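Side-chain contact in SmhB (Serratia marcescens, PDB 6ZZ5), which is one component of the tripartite alpha-pore-forming toxin Smh, which probably perforates target-cell membranes: residues 71-76 / 333-338. Numbering follows the deposited sequence.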
# COMPACT_ATOMS: atom_id res chain seq x y z
N LEU A 71 -7.90 -8.11 -4.72
CA LEU A 71 -8.45 -7.29 -5.82
C LEU A 71 -7.33 -6.55 -6.52
O LEU A 71 -7.44 -6.33 -7.78
CB LEU A 71 -9.54 -6.32 -5.36
CG LEU A 71 -10.76 -6.98 -4.68
CD1 LEU A 71 -11.71 -5.90 -4.21
CD2 LEU A 71 -11.45 -8.03 -5.55
N ILE A 72 -6.31 -6.12 -5.78
CA ILE A 72 -5.17 -5.41 -6.40
C ILE A 72 -4.39 -6.42 -7.26
O ILE A 72 -4.01 -6.13 -8.39
CB ILE A 72 -4.40 -4.64 -5.32
CG1 ILE A 72 -5.31 -3.52 -4.80
CG2 ILE A 72 -3.12 -4.11 -5.91
CD1 ILE A 72 -4.91 -2.87 -3.54
N ILE A 73 -4.19 -7.63 -6.77
CA ILE A 73 -3.47 -8.66 -7.56
C ILE A 73 -4.30 -9.01 -8.79
O ILE A 73 -3.73 -9.17 -9.90
CB ILE A 73 -3.12 -9.87 -6.67
CG1 ILE A 73 -2.14 -9.43 -5.56
CG2 ILE A 73 -2.56 -11.00 -7.52
CD1 ILE A 73 -1.97 -10.46 -4.45
N ARG A 74 -5.60 -9.14 -8.59
CA ARG A 74 -6.53 -9.44 -9.68
C ARG A 74 -6.36 -8.37 -10.78
O ARG A 74 -6.39 -8.75 -11.98
CB ARG A 74 -7.93 -9.56 -9.10
CG ARG A 74 -9.04 -9.62 -10.13
CD ARG A 74 -8.89 -10.89 -10.91
NE ARG A 74 -9.01 -12.08 -10.08
CZ ARG A 74 -8.74 -13.31 -10.51
NH1 ARG A 74 -8.91 -14.34 -9.69
NH2 ARG A 74 -8.32 -13.50 -11.75
N ASN A 75 -6.23 -7.09 -10.38
CA ASN A 75 -6.13 -5.98 -11.33
C ASN A 75 -4.90 -6.25 -12.20
O ASN A 75 -4.94 -6.04 -13.42
CB ASN A 75 -6.01 -4.62 -10.67
CG ASN A 75 -5.83 -3.54 -11.70
OD1 ASN A 75 -6.77 -3.24 -12.42
ND2 ASN A 75 -4.65 -2.93 -11.75
N VAL A 76 -3.79 -6.68 -11.59
CA VAL A 76 -2.55 -6.92 -12.36
C VAL A 76 -2.82 -8.07 -13.35
O VAL A 76 -2.32 -7.98 -14.50
CB VAL A 76 -1.35 -7.23 -11.44
CG1 VAL A 76 -0.15 -7.62 -12.25
CG2 VAL A 76 -1.03 -6.08 -10.51
N GLN A 333 5.00 -12.04 -9.21
CA GLN A 333 6.05 -12.81 -8.50
C GLN A 333 6.46 -12.06 -7.23
O GLN A 333 6.59 -12.66 -6.16
CB GLN A 333 7.29 -13.01 -9.39
CG GLN A 333 7.13 -14.04 -10.50
CD GLN A 333 8.44 -14.17 -11.24
OE1 GLN A 333 9.02 -13.19 -11.71
NE2 GLN A 333 8.96 -15.38 -11.28
N GLN A 334 6.71 -10.76 -7.33
CA GLN A 334 7.10 -9.95 -6.14
C GLN A 334 6.01 -9.96 -5.07
O GLN A 334 6.34 -10.05 -3.92
CB GLN A 334 7.34 -8.50 -6.51
CG GLN A 334 8.58 -8.36 -7.34
CD GLN A 334 9.87 -8.14 -6.61
OE1 GLN A 334 9.97 -8.20 -5.37
NE2 GLN A 334 10.89 -7.96 -7.44
N MET A 335 4.74 -9.83 -5.47
CA MET A 335 3.61 -9.75 -4.52
C MET A 335 3.42 -11.10 -3.85
O MET A 335 3.07 -11.11 -2.66
CB MET A 335 2.35 -9.25 -5.22
CG MET A 335 2.56 -7.81 -5.65
SD MET A 335 1.08 -7.01 -6.29
CE MET A 335 0.34 -6.59 -4.71
N ALA A 336 3.70 -12.20 -4.53
CA ALA A 336 3.59 -13.54 -3.92
C ALA A 336 4.85 -13.87 -3.10
O ALA A 336 4.81 -14.76 -2.31
CB ALA A 336 3.33 -14.58 -5.00
N GLY A 337 5.95 -13.16 -3.27
CA GLY A 337 7.28 -13.63 -2.80
C GLY A 337 7.81 -12.77 -1.66
O GLY A 337 9.00 -12.88 -1.34
N VAL A 338 6.97 -11.91 -1.06
CA VAL A 338 7.41 -11.06 0.09
C VAL A 338 8.05 -11.92 1.17
O VAL A 338 7.49 -12.95 1.52
CB VAL A 338 6.28 -10.19 0.64
CG1 VAL A 338 6.78 -9.40 1.85
CG2 VAL A 338 5.74 -9.26 -0.43
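Between Ile73 and Met335 no hydrogen bond passes; the shortest backbone hydrogen bond within the two segments is internal to one helix, from Asn75 N to Leu71 O at 3.0 Å. The pair illustrates apolar packing in the helical bundle of a ClyA-type alpha-pore-forming toxin, where the last turn of helix 321-336 meets helix 44-92 through the side chain of Met335. The two helices stand with Ile73 CA and Met335 CA 7.8 Å apart; Met335 reaches toward helix 44-92, and Ile73 extends from the other side to meet it. The methionine chain runs extended through chi2 and then bends at chi3 (81°), which carries the terminal methyl between two neighbouring isoleucines. On one of them, CE reaches Ile73 CG1 at 3.9 Å, while the sulfur SD lies almost as near the same carbon, at 4.1 Å. A chi1 of -64° puts Ile73 CG1, rather than CG2, on the side facing the methionine, and the two side chains pass alongside each other in opposite directions. Val76 also directs its CB toward the second helix, where it packs further back, on Thr328, Ile331 and Lys332. Asn75 turns elsewhere, its OD1 hydrogen-bonded to Trp285 NE1. Helical geometry stops at Gly337, and the chain then enters strand 339-340, parallel to 191-196. On its other isoleucine neighbour, Met335 CE meets Ile72 more loosely, with the branch methyl CG2 4.4 Å away.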